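Serine/threonine-protein kinase PknI (Mycobacterium tuberculosis, PDB 5XLL) phosphorylates proteins on serine and threonine, slows mycobacterial growth within the infected host, and probably works as a dimer through the extracellular sensor domain described here. Local coordinates at residues B[35-40]-B[147-152]; B[50-55]-B[152-157]; B[70-75]-B[106-111]; B[118-123]-B[136-141]. One frame throughout, in Å; residues are numbered along the deposited sequence.

Contact 1 of 4, residues B[35-40]-B[147-152]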
loop_
_atom_site.group_PDB
_atom_site.type_symbol
_atom_site.label_atom_id
_atom_site.label_comp_id
_atom_site.label_asym_id
_atom_site.label_seq_id
_atom_site.Cartn_x
_atom_site.Cartn_y
_atom_site.Cartn_z
ATOM N N TRP B 35 21.754 -7.872 3.589
ATOM C CA TRP B 35 21.726 -9.306 3.288
ATOM C C TRP B 35 20.986 -10.119 4.348
ATOM O O TRP B 35 21.126 -9.899 5.567
ATOM C CB TRP B 35 23.145 -9.860 3.074
ATOM C CG TRP B 35 23.774 -9.504 1.735
ATOM C CD1 TRP B 35 23.883 -10.315 0.630
ATOM C CD2 TRP B 35 24.390 -8.254 1.373
ATOM N NE1 TRP B 35 24.527 -9.644 -0.390
ATOM C CE2 TRP B 35 24.844 -8.379 0.039
ATOM C CE3 TRP B 35 24.598 -7.048 2.049
ATOM C CZ2 TRP B 35 25.491 -7.334 -0.633
ATOM C CZ3 TRP B 35 25.233 -6.012 1.383
ATOM C CH2 TRP B 35 25.675 -6.161 0.057
ATOM N N TRP B 36 20.206 -11.078 3.866
ATOM C CA TRP B 36 19.254 -11.768 4.698
ATOM C C TRP B 36 19.270 -13.262 4.424
ATOM O O TRP B 36 19.331 -13.709 3.258
ATOM C CB TRP B 36 17.846 -11.189 4.421
ATOM C CG TRP B 36 17.781 -9.717 4.755
ATOM C CD1 TRP B 36 18.170 -8.668 3.962
ATOM C CD2 TRP B 36 17.322 -9.141 5.982
ATOM N NE1 TRP B 36 17.965 -7.473 4.621
ATOM C CE2 TRP B 36 17.446 -7.738 5.863
ATOM C CE3 TRP B 36 16.824 -9.677 7.171
ATOM C CZ2 TRP B 36 17.087 -6.864 6.893
ATOM C CZ3 TRP B 36 16.460 -8.817 8.189
ATOM C CH2 TRP B 36 16.590 -7.420 8.045
ATOM N N ALA B 37 19.221 -14.035 5.506
ATOM C CA ALA B 37 19.021 -15.477 5.400
ATOM C C ALA B 37 17.522 -15.767 5.494
ATOM O O ALA B 37 16.946 -15.641 6.578
ATOM C CB ALA B 37 19.764 -16.197 6.521
ATOM N N PHE B 38 16.896 -16.161 4.380
ATOM C CA PHE B 38 15.449 -16.441 4.369
ATOM C C PHE B 38 15.092 -17.920 4.471
ATOM O O PHE B 38 15.809 -18.790 3.967
ATOM C CB PHE B 38 14.808 -15.917 3.081
ATOM C CG PHE B 38 14.356 -14.479 3.144
ATOM C CD1 PHE B 38 15.217 -13.447 2.812
ATOM C CD2 PHE B 38 13.036 -14.163 3.490
ATOM C CE1 PHE B 38 14.763 -12.100 2.840
ATOM C CE2 PHE B 38 12.587 -12.829 3.527
ATOM C CZ PHE B 38 13.447 -11.812 3.196
ATOM N N ARG B 39 13.941 -18.184 5.073
ATOM C CA ARG B 39 13.381 -19.517 5.121
ATOM C C ARG B 39 11.853 -19.401 5.045
ATOM O O ARG B 39 11.279 -18.480 5.633
ATOM C CB ARG B 39 13.826 -20.192 6.420
ATOM C CG ARG B 39 12.912 -21.292 6.946
ATOM C CD ARG B 39 13.414 -21.759 8.306
ATOM N NE ARG B 39 12.422 -22.589 8.981
ATOM C CZ ARG B 39 12.605 -23.191 10.151
ATOM N NH1 ARG B 39 13.762 -23.070 10.796
ATOM N NH2 ARG B 39 11.625 -23.923 10.675
ATOM N N THR B 40 11.199 -20.320 4.325
ATOM C CA THR B 40 9.741 -20.228 4.091
ATOM C C THR B 40 8.972 -21.442 4.608
ATOM O O THR B 40 9.410 -22.585 4.429
ATOM C CB THR B 40 9.405 -20.103 2.577
ATOM O OG1 THR B 40 10.097 -18.986 2.005
ATOM C CG2 THR B 40 7.887 -19.940 2.358
ATOM N N ASP B 147 22.844 -19.954 -1.336
ATOM C CA ASP B 147 22.126 -20.723 -0.319
ATOM C C ASP B 147 22.328 -20.187 1.098
ATOM O O ASP B 147 23.068 -19.217 1.303
ATOM C CB ASP B 147 22.546 -22.190 -0.373
ATOM C CG ASP B 147 22.467 -22.757 -1.769
ATOM O OD1 ASP B 147 23.505 -22.729 -2.468
ATOM O OD2 ASP B 147 21.369 -23.218 -2.170
ATOM N N LEU B 148 21.640 -20.819 2.054
ATOM C CA LEU B 148 21.812 -20.538 3.473
ATOM C C LEU B 148 23.276 -20.705 3.870
ATOM O O LEU B 148 23.895 -21.728 3.540
ATOM C CB LEU B 148 20.975 -21.513 4.309
ATOM C CG LEU B 148 19.557 -21.186 4.798
ATOM C CD1 LEU B 148 19.420 -19.700 5.085
ATOM C CD2 LEU B 148 18.453 -21.673 3.829
ATOM N N PRO B 149 23.836 -19.714 4.596
ATOM C CA PRO B 149 25.183 -19.871 5.172
ATOM C C PRO B 149 25.084 -20.849 6.330
ATOM O O PRO B 149 24.136 -20.752 7.124
ATOM C CB PRO B 149 25.522 -18.471 5.718
ATOM C CG PRO B 149 24.353 -17.559 5.301
ATOM C CD PRO B 149 23.185 -18.466 5.030
ATOM N N PRO B 150 26.052 -21.776 6.444
ATOM C CA PRO B 150 25.968 -22.840 7.457
ATOM C C PRO B 150 25.960 -22.309 8.894
ATOM O O PRO B 150 25.369 -22.941 9.790
ATOM C CB PRO B 150 27.238 -23.670 7.205
ATOM C CG PRO B 150 28.194 -22.713 6.507
ATOM C CD PRO B 150 27.305 -21.832 5.666
ATOM N N ALA B 151 26.606 -21.165 9.119
ATOM C CA ALA B 151 26.725 -20.645 10.485
ATOM C C ALA B 151 25.477 -19.920 10.998
ATOM O O ALA B 151 25.550 -19.254 12.028
ATOM C CB ALA B 151 27.941 -19.724 10.596
ATOM N N VAL B 152 24.343 -20.044 10.299
ATOM C CA VAL B 152 23.183 -19.163 10.545
ATOM C C VAL B 152 21.839 -19.889 10.597
ATOM O O VAL B 152 21.437 -20.556 9.642
ATOM C CB VAL B 152 23.086 -18.032 9.479
ATOM C CG1 VAL B 152 21.768 -17.263 9.602
ATOM C CG2 VAL B 152 24.257 -17.085 9.596
#
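A37 presents its methyl group to three side chains of the 147-152 loop, and these apolar contacts make up most of the junction. L148 reaches the methyl from one end of the loop, its CD1 lying 3.8 Å from A37 CB. From the other end V152 comes just as near: CG1 of V152 is also 3.8 Å from A37 CB. That branch stands opposite the backbone nitrogen of V152 across the CA-CB bond (chi1 171°), and the CB itself already points toward the strand. P149 adds a looser touch, with its ring atom CD 4.4 Å from A37 CB. L148 and V152 each meet the strand methyl with one methyl of their own, and about 151 Å² of surface is buried in all.

Against the backbone of the strand, L148 also sets both its methyls near the carbonyl oxygen of F38, CD1 of L148 approaching F38 O to 3.9 Å, which is an apolar group resting on a backbone oxygen. The loop keeps its own shape through a type I beta turn from P149 to V152, whose backbone bond from V152 N to P149 O is long and weak at 3.3 Å.

In the sensor domain this is where the tail after the last strand returns to the first edge of the antiparallel sheet. A37 is tied by backbone hydrogen bonds to T52 of strand 47-53, while F38, whose CB points away from the loop, packs against F70 and M72 of strand 70-75.

Contact 2 of 4, residues B[50-55]-B[152-157]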
loop_
_atom_site.group_PDB
_atom_site.type_symbol
_atom_site.label_atom_id
_atom_site.label_comp_id
_atom_site.label_asym_id
_atom_site.label_seq_id
_atom_site.Cartn_x
_atom_site.Cartn_y
_atom_site.Cartn_z
ATOM N N ALA B 50 10.542 -16.058 7.001
ATOM C CA ALA B 50 11.315 -15.370 8.033
ATOM C C ALA B 50 12.744 -15.182 7.555
ATOM O O ALA B 50 13.267 -15.973 6.744
ATOM C CB ALA B 50 11.281 -16.122 9.375
ATOM N N ALA B 51 13.378 -14.129 8.057
ATOM C CA ALA B 51 14.719 -13.789 7.613
ATOM C C ALA B 51 15.568 -13.293 8.774
ATOM O O ALA B 51 15.120 -12.458 9.585
ATOM C CB ALA B 51 14.678 -12.738 6.496
ATOM N N THR B 52 16.796 -13.810 8.836
ATOM C CA THR B 52 17.773 -13.362 9.804
ATOM C C THR B 52 18.740 -12.450 9.072
ATOM O O THR B 52 19.236 -12.793 7.995
ATOM C CB THR B 52 18.570 -14.562 10.373
ATOM O OG1 THR B 52 17.697 -15.391 11.147
ATOM C CG2 THR B 52 19.733 -14.067 11.231
HETATM N N MSE B 53 19.037 -11.296 9.644
HETATM C CA MSE B 53 19.914 -10.369 8.952
HETATM C C MSE B 53 21.382 -10.780 9.060
HETATM O O MSE B 53 21.855 -11.196 10.128
HETATM C CB MSE B 53 19.703 -8.941 9.450
HETATM C CG MSE B 53 20.463 -7.924 8.623
HETATM SE SE MSE B 53 20.123 -6.093 9.236
HETATM C CE MSE B 53 21.477 -5.245 8.133
ATOM N N LEU B 54 22.095 -10.671 7.943
ATOM C CA LEU B 54 23.474 -11.143 7.867
ATOM C C LEU B 54 24.411 -9.967 8.036
ATOM O O LEU B 54 23.985 -8.818 7.959
ATOM C CB LEU B 54 23.723 -11.863 6.542
ATOM C CG LEU B 54 22.794 -13.064 6.303
ATOM C CD1 LEU B 54 23.020 -13.700 4.916
ATOM C CD2 LEU B 54 22.964 -14.115 7.408
ATOM N N ASP B 55 25.683 -10.248 8.295
ATOM C CA ASP B 55 26.622 -9.185 8.620
ATOM C C ASP B 55 27.020 -8.417 7.370
ATOM O O ASP B 55 27.239 -9.006 6.308
ATOM C CB ASP B 55 27.864 -9.731 9.335
ATOM C CG ASP B 55 28.766 -8.627 9.860
ATOM O OD1 ASP B 55 29.592 -8.099 9.072
ATOM O OD2 ASP B 55 28.645 -8.288 11.061
ATOM N N VAL B 152 24.343 -20.044 10.299
ATOM C CA VAL B 152 23.183 -19.163 10.545
ATOM C C VAL B 152 21.839 -19.889 10.597
ATOM O O VAL B 152 21.437 -20.556 9.642
ATOM C CB VAL B 152 23.086 -18.032 9.479
ATOM C CG1 VAL B 152 21.768 -17.263 9.602
ATOM C CG2 VAL B 152 24.257 -17.085 9.596
ATOM N N THR B 153 21.136 -19.744 11.712
ATOM C CA THR B 153 19.812 -20.339 11.839
ATOM C C THR B 153 18.776 -19.326 11.369
ATOM O O THR B 153 18.986 -18.116 11.489
ATOM C CB THR B 153 19.480 -20.675 13.306
ATOM O OG1 THR B 153 18.770 -19.577 13.894
ATOM C CG2 THR B 153 20.757 -20.931 14.107
ATOM N N VAL B 154 17.661 -19.804 10.837
ATOM C CA VAL B 154 16.509 -18.945 10.690
ATOM C C VAL B 154 15.378 -19.579 11.475
ATOM O O VAL B 154 15.147 -20.785 11.367
ATOM C CB VAL B 154 16.139 -18.731 9.213
ATOM C CG1 VAL B 154 14.932 -17.802 9.098
ATOM C CG2 VAL B 154 17.334 -18.158 8.474
ATOM N N PRO B 155 14.684 -18.779 12.295
ATOM C CA PRO B 155 13.592 -19.377 13.074
ATOM C C PRO B 155 12.466 -19.799 12.147
ATOM O O PRO B 155 12.412 -19.316 11.005
ATOM C CB PRO B 155 13.094 -18.216 13.954
ATOM C CG PRO B 155 14.151 -17.133 13.837
ATOM C CD PRO B 155 14.797 -17.322 12.498
ATOM N N ASP B 156 11.597 -20.688 12.630
ATOM C CA ASP B 156 10.384 -21.102 11.921
ATOM C C ASP B 156 9.385 -19.942 11.860
ATOM O O ASP B 156 9.026 -19.390 12.900
ATOM C CB ASP B 156 9.766 -22.297 12.655
ATOM C CG ASP B 156 8.323 -22.545 12.265
ATOM O OD1 ASP B 156 7.408 -22.180 13.048
ATOM O OD2 ASP B 156 8.103 -23.100 11.164
ATOM N N PRO B 157 8.952 -19.554 10.643
ATOM C CA PRO B 157 8.032 -18.411 10.502
ATOM C C PRO B 157 6.785 -18.515 11.401
ATOM O O PRO B 157 6.358 -17.505 11.981
ATOM C CB PRO B 157 7.634 -18.462 9.024
ATOM C CG PRO B 157 8.801 -19.116 8.335
ATOM C CD PRO B 157 9.420 -20.067 9.337
#
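T52 binds the tail directly: its hydroxyl OG1 donates to the carbonyl oxygen T153 O at 3.0 Å. The donor lies in the carbonyl plane on a lone pair of T153 O, with a C=O...donor angle of 143°. With chi1 at -67°, the hydroxyl sits beside the backbone nitrogen of T52, and the methyl CG2 is left to slide past V152 CG1 in the opposite direction. The same OG1 also lies against the ring of P155, 3.7 Å from its CD.

Apolar groups of the two segments pack round this bond. V154 extends CG1 over the backbone of A50, 3.4 Å from A50 O. The methyl of A50 is shared: A50 CB lies 4.0 Å from V154 CG1 and the same distance from P157 CG. At the other end of the contact the tip of L54 comes nearer to the tail, its CD2 lying 3.9 Å from V152 CG2.

Farther out, R39 makes a weak hydrogen bond to V154 O and a long, weak ion pair with D156. The 152-157 segment runs roughly antiparallel to strand 47-53, the end-to-end directions being 158° apart, yet forms no regular strand. It lies over strands 36-42 and 47-53, with V154 on A37 and P157 on S41, while A51 on the other face of strand 47-53 meets F38 and F70.

Contact 3 of 4, residues B[70-75]-B[106-111]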
loop_
_atom_site.group_PDB
_atom_site.type_symbol
_atom_site.label_atom_id
_atom_site.label_comp_id
_atom_site.label_asym_id
_atom_site.label_seq_id
_atom_site.Cartn_x
_atom_site.Cartn_y
_atom_site.Cartn_z
ATOM N N PHE B 70 13.032 -10.976 10.461
ATOM C CA PHE B 70 12.189 -10.289 9.507
ATOM C C PHE B 70 11.037 -11.185 9.038
ATOM O O PHE B 70 11.241 -12.161 8.307
ATOM C CB PHE B 70 13.055 -9.862 8.319
ATOM C CG PHE B 70 12.370 -8.935 7.362
ATOM C CD1 PHE B 70 11.340 -8.116 7.783
ATOM C CD2 PHE B 70 12.755 -8.892 6.037
ATOM C CE1 PHE B 70 10.712 -7.252 6.888
ATOM C CE2 PHE B 70 12.128 -8.042 5.137
ATOM C CZ PHE B 70 11.102 -7.222 5.564
ATOM N N LEU B 71 9.825 -10.849 9.453
ATOM C CA LEU B 71 8.666 -11.648 9.101
ATOM C C LEU B 71 7.960 -11.098 7.856
ATOM O O LEU B 71 7.607 -9.918 7.802
ATOM C CB LEU B 71 7.683 -11.699 10.277
ATOM C CG LEU B 71 7.067 -13.063 10.643
ATOM C CD1 LEU B 71 5.741 -13.313 9.935
ATOM C CD2 LEU B 71 8.054 -14.195 10.344
HETATM N N MSE B 72 7.744 -11.961 6.868
HETATM C CA MSE B 72 6.956 -11.602 5.698
HETATM C C MSE B 72 5.864 -12.633 5.470
HETATM O O MSE B 72 6.063 -13.829 5.701
HETATM C CB MSE B 72 7.826 -11.508 4.441
HETATM C CG MSE B 72 8.960 -10.494 4.522
HETATM SE SE MSE B 72 9.663 -10.139 2.695
HETATM C CE MSE B 72 8.307 -8.757 2.200
ATOM N N GLN B 73 4.712 -12.161 5.009
ATOM C CA GLN B 73 3.587 -13.036 4.685
ATOM C C GLN B 73 3.184 -12.851 3.214
ATOM O O GLN B 73 3.111 -11.716 2.697
ATOM C CB GLN B 73 2.404 -12.729 5.604
ATOM C CG GLN B 73 1.201 -13.627 5.372
ATOM C CD GLN B 73 0.061 -13.348 6.345
ATOM O OE1 GLN B 73 0.109 -12.393 7.129
ATOM N NE2 GLN B 73 -0.973 -14.190 6.297
ATOM N N PHE B 74 2.939 -13.960 2.530
ATOM C CA PHE B 74 2.495 -13.890 1.156
ATOM C C PHE B 74 0.974 -13.909 1.065
ATOM O O PHE B 74 0.319 -14.848 1.537
ATOM C CB PHE B 74 3.063 -15.035 0.322
ATOM C CG PHE B 74 2.823 -14.866 -1.155
ATOM C CD1 PHE B 74 1.663 -15.367 -1.749
ATOM C CD2 PHE B 74 3.737 -14.172 -1.943
ATOM C CE1 PHE B 74 1.425 -15.194 -3.114
ATOM C CE2 PHE B 74 3.505 -13.985 -3.307
ATOM C CZ PHE B 74 2.350 -14.503 -3.897
ATOM N N GLY B 75 0.420 -12.876 0.441
ATOM C CA GLY B 75 -1.000 -12.842 0.150
ATOM C C GLY B 75 -1.318 -11.865 -0.964
ATOM O O GLY B 75 -0.658 -10.816 -1.089
ATOM N N LEU B 106 7.718 -3.460 3.960
ATOM C CA LEU B 106 8.294 -3.805 2.662
ATOM C C LEU B 106 7.325 -4.697 1.916
ATOM O O LEU B 106 6.834 -5.696 2.466
ATOM C CB LEU B 106 9.611 -4.569 2.839
ATOM C CG LEU B 106 10.293 -5.083 1.562
ATOM C CD1 LEU B 106 10.655 -3.918 0.648
ATOM C CD2 LEU B 106 11.546 -5.874 1.921
ATOM N N ALA B 107 7.056 -4.359 0.661
ATOM C CA ALA B 107 6.236 -5.232 -0.171
ATOM C C ALA B 107 7.100 -5.749 -1.321
ATOM O O ALA B 107 7.857 -4.989 -1.923
ATOM C CB ALA B 107 5.012 -4.481 -0.692
ATOM N N LEU B 108 6.988 -7.034 -1.631
ATOM C CA LEU B 108 7.853 -7.646 -2.633
ATOM C C LEU B 108 7.080 -8.575 -3.589
ATOM O O LEU B 108 6.526 -9.590 -3.170
ATOM C CB LEU B 108 8.985 -8.406 -1.936
ATOM C CG LEU B 108 10.449 -7.942 -2.052
ATOM C CD1 LEU B 108 10.638 -6.440 -2.090
ATOM C CD2 LEU B 108 11.277 -8.556 -0.921
ATOM N N ARG B 109 7.081 -8.243 -4.877
ATOM C CA ARG B 109 6.345 -9.022 -5.870
ATOM C C ARG B 109 7.253 -9.930 -6.708
ATOM O O ARG B 109 8.198 -9.464 -7.354
ATOM C CB ARG B 109 5.511 -8.072 -6.728
ATOM C CG ARG B 109 4.707 -7.157 -5.826
ATOM C CD ARG B 109 4.173 -5.979 -6.516
ATOM N NE ARG B 109 4.841 -4.744 -6.125
ATOM C CZ ARG B 109 4.428 -3.928 -5.160
ATOM N NH1 ARG B 109 3.356 -4.222 -4.430
ATOM N NH2 ARG B 109 5.108 -2.809 -4.922
ATOM N N PRO B 110 6.972 -11.241 -6.683
ATOM C CA PRO B 110 7.880 -12.224 -7.290
ATOM C C PRO B 110 7.858 -12.152 -8.820
ATOM O O PRO B 110 6.807 -11.852 -9.406
ATOM C CB PRO B 110 7.332 -13.569 -6.790
ATOM C CG PRO B 110 5.873 -13.314 -6.515
ATOM C CD PRO B 110 5.770 -11.866 -6.088
ATOM N N GLN B 111 9.014 -12.410 -9.431
ATOM C CA GLN B 111 9.210 -12.349 -10.882
ATOM C C GLN B 111 9.787 -13.673 -11.397
ATOM O O GLN B 111 10.503 -14.358 -10.662
ATOM C CB GLN B 111 10.176 -11.200 -11.221
ATOM C CG GLN B 111 9.608 -10.107 -12.135
ATOM C CD GLN B 111 8.567 -9.231 -11.449
ATOM O OE1 GLN B 111 7.855 -9.676 -10.545
ATOM N NE2 GLN B 111 8.471 -7.975 -11.885
#
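F70 and L106 meet on one face of the seven-stranded antiparallel sheet, in which strands 70-75 and 97-110 are separated by strand 78-91. Their axes approach to 8.8 Å and their directions differ by 48°; side chains of 70-75 reach across, in one case to a main-chain oxygen. The two side chains stand at about a right angle: L106 CD2 comes to the rim of the phenyl ring, near its plane, 3.9 Å from F70 CZ. F70 CG lies opposite the backbone nitrogen (chi1 -170°), which swings the ring toward L106. One face of that ring carries the CG of M72, offset toward the rim.

The selenomethionine M72 lies between the two ends of the contact. Its chain is bent at chi3 (84°), bringing the terminal methyl over the opposite strand: M72 CE is 4.2 Å from L106 CG and equally far from L108 CB.

F74 starts out alongside the strand, but its end turns inward, and its ring approaches P110 obliquely, edge first, with F74 CE2 4.0 Å from P110 CG. W79 of the intervening strand meets F74 edge-to-face and also packs on M72 and L108. R109, whose CB points away from 70-75, donates from NE to the backbone oxygen of E76 of the second subunit. The nearest approach between the segments is M72 CE to L106 O, at 3.4 Å.

Contact 4 of 4, residues B[118-123]-B[136-141]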
loop_
_atom_site.group_PDB
_atom_site.type_symbol
_atom_site.label_atom_id
_atom_site.label_comp_id
_atom_site.label_asym_id
_atom_site.label_seq_id
_atom_site.Cartn_x
_atom_site.Cartn_y
_atom_site.Cartn_z
ATOM N N GLY B 118 9.531 -4.551 -5.740
ATOM C CA GLY B 118 8.456 -3.908 -5.014
ATOM C C GLY B 118 8.928 -2.606 -4.412
ATOM O O GLY B 118 9.645 -1.835 -5.067
ATOM N N GLU B 119 8.537 -2.345 -3.165
ATOM C CA GLU B 119 8.883 -1.076 -2.532
ATOM C C GLU B 119 8.778 -1.111 -1.012
ATOM O O GLU B 119 8.081 -1.944 -0.415
ATOM C CB GLU B 119 7.972 0.055 -3.057
ATOM C CG GLU B 119 6.497 -0.241 -2.788
ATOM C CD GLU B 119 5.518 0.729 -3.457
ATOM O OE1 GLU B 119 5.920 1.505 -4.361
ATOM O OE2 GLU B 119 4.328 0.705 -3.075
HETATM N N MSE B 120 9.458 -0.165 -0.388
HETATM C CA MSE B 120 9.264 0.094 1.012
HETATM C C MSE B 120 8.264 1.233 1.072
HETATM O O MSE B 120 8.332 2.173 0.253
HETATM C CB MSE B 120 10.565 0.562 1.609
HETATM C CG MSE B 120 10.508 0.754 3.104
HETATM SE SE MSE B 120 12.313 0.617 3.803
HETATM C CE MSE B 120 12.808 2.503 3.924
ATOM N N VAL B 121 7.332 1.156 2.020
ATOM C CA VAL B 121 6.321 2.202 2.178
ATOM C C VAL B 121 6.381 2.810 3.578
ATOM O O VAL B 121 6.167 2.120 4.587
ATOM C CB VAL B 121 4.921 1.648 1.904
ATOM C CG1 VAL B 121 3.900 2.773 1.831
ATOM C CG2 VAL B 121 4.920 0.845 0.604
ATOM N N VAL B 122 6.703 4.101 3.633
ATOM C CA VAL B 122 6.767 4.831 4.886
ATOM C C VAL B 122 5.549 5.777 4.957
ATOM O O VAL B 122 5.333 6.612 4.053
ATOM C CB VAL B 122 8.131 5.573 5.029
ATOM C CG1 VAL B 122 8.261 6.300 6.367
ATOM C CG2 VAL B 122 9.312 4.591 4.855
ATOM N N THR B 123 4.733 5.616 6.003
ATOM C CA THR B 123 3.574 6.490 6.228
ATOM C C THR B 123 3.737 7.310 7.498
ATOM O O THR B 123 4.094 6.778 8.545
ATOM C CB THR B 123 2.293 5.701 6.372
ATOM O OG1 THR B 123 2.129 4.837 5.245
ATOM C CG2 THR B 123 1.095 6.657 6.441
ATOM N N ILE B 136 5.596 8.086 1.671
ATOM C CA ILE B 136 6.816 7.892 0.903
ATOM C C ILE B 136 6.979 6.439 0.424
ATOM O O ILE B 136 6.943 5.500 1.243
ATOM C CB ILE B 136 8.033 8.252 1.745
ATOM C CG1 ILE B 136 7.953 9.720 2.165
ATOM C CG2 ILE B 136 9.328 7.940 0.973
ATOM C CD1 ILE B 136 9.052 10.169 3.157
ATOM N N ARG B 137 7.167 6.251 -0.887
ATOM C CA ARG B 137 7.475 4.927 -1.437
ATOM C C ARG B 137 8.913 4.847 -1.993
ATOM O O ARG B 137 9.354 5.736 -2.734
ATOM C CB ARG B 137 6.463 4.536 -2.517
ATOM C CG ARG B 137 5.020 4.825 -2.094
ATOM C CD ARG B 137 4.006 4.416 -3.159
ATOM N NE ARG B 137 2.640 4.640 -2.675
ATOM C CZ ARG B 137 1.958 3.781 -1.918
ATOM N NH1 ARG B 137 2.509 2.622 -1.561
ATOM N NH2 ARG B 137 0.718 4.075 -1.525
ATOM N N ILE B 138 9.641 3.787 -1.626
ATOM C CA ILE B 138 11.032 3.615 -2.058
ATOM C C ILE B 138 11.176 2.298 -2.792
ATOM O O ILE B 138 10.949 1.224 -2.220
ATOM C CB ILE B 138 11.991 3.664 -0.863
ATOM C CG1 ILE B 138 11.656 4.890 -0.005
ATOM C CG2 ILE B 138 13.437 3.745 -1.342
ATOM C CD1 ILE B 138 11.876 4.699 1.436
ATOM N N PRO B 139 11.512 2.367 -4.086
ATOM C CA PRO B 139 11.588 1.105 -4.831
ATOM C C PRO B 139 12.623 0.141 -4.232
ATOM O O PRO B 139 13.687 0.549 -3.731
ATOM C CB PRO B 139 12.005 1.553 -6.243
ATOM C CG PRO B 139 11.532 2.986 -6.334
ATOM C CD PRO B 139 11.766 3.542 -4.943
ATOM N N ALA B 140 12.291 -1.140 -4.307
ATOM C CA ALA B 140 13.070 -2.187 -3.686
ATOM C C ALA B 140 13.223 -3.366 -4.638
ATOM O O ALA B 140 12.298 -3.721 -5.407
ATOM C CB ALA B 140 12.401 -2.641 -2.366
ATOM N N VAL B 141 14.406 -3.962 -4.581
ATOM C CA VAL B 141 14.722 -5.143 -5.354
ATOM C C VAL B 141 15.352 -6.174 -4.409
ATOM O O VAL B 141 16.250 -5.842 -3.612
ATOM C CB VAL B 141 15.729 -4.773 -6.467
ATOM C CG1 VAL B 141 16.223 -6.023 -7.188
ATOM C CG2 VAL B 141 15.093 -3.786 -7.447
#
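The backbone nitrogen of M120 donates to I138 O at 2.7 Å, with an N-H...O angle of 162°. The carbonyl oxygen of I138 also receives a CA-H...O contact from E119 CA, at 3.1 Å. The return bond runs from I138 N to M120 O. Farther along, V122 and I136 exchange a reciprocal pair of backbone bonds, and at the other end G118 and A140 do the same.

These bonds zip strands 116-124 and 135-142 into an antiparallel beta hairpin, the last two strands of the sensor-domain sheet. G118-A140, M120-I138 and V122-I136 are its hydrogen-bonded pairs, and V121-R137 is a non-hydrogen-bonded pair.

On the face of V121 and R137, E119 forms a salt bridge with R137, and E119 OE2 lies 3.0 Å from R137 NH1, though the hydrogen bond in it is weak and bent. The carboxylate and guanidinium planes are only 19° apart. E119 has its CG wedged between the backbone nitrogen and carbonyl carbon (chi1 59°), and its extended chain then reaches the arginine. V121 runs beside the arginine, CG1 lying 3.7 Å from R137 NH1. The opposite face is apolar: selenomethionine M120 and I138 lie side by side, pointing the same way, their ends pressed tightly together with M120 CE 3.4 Å from I138 CD1, and V122 CB is 4.2 Å from I136 CB. E76 of the second subunit packs on E119 and P139, and K80 of that subunit on R137.

All four contacts belong to one antiparallel sheet whose seven strands follow chain order. Contacts 1 and 2 lie at its 36-42 end, with centres 6 Å apart and V152 in common; there the tail beyond strand 135-142 passes back over the first two strands. Contact 3 spans strands 70-75 and 97-110, its centre about 16 Å from that of contact 1 and 15 Å from that of contact 2. Contact 4 pairs the last two strands, centred 12 Å from contact 3's centre. Along the chain, contacts 1 and 2 interleave and enclose contacts 3 and 4, which come one after the other. Contacts 3 and 4 both touch the second subunit, whereas no other chain touches contacts 1 and 2, consistent with a dimer interface away from the tail.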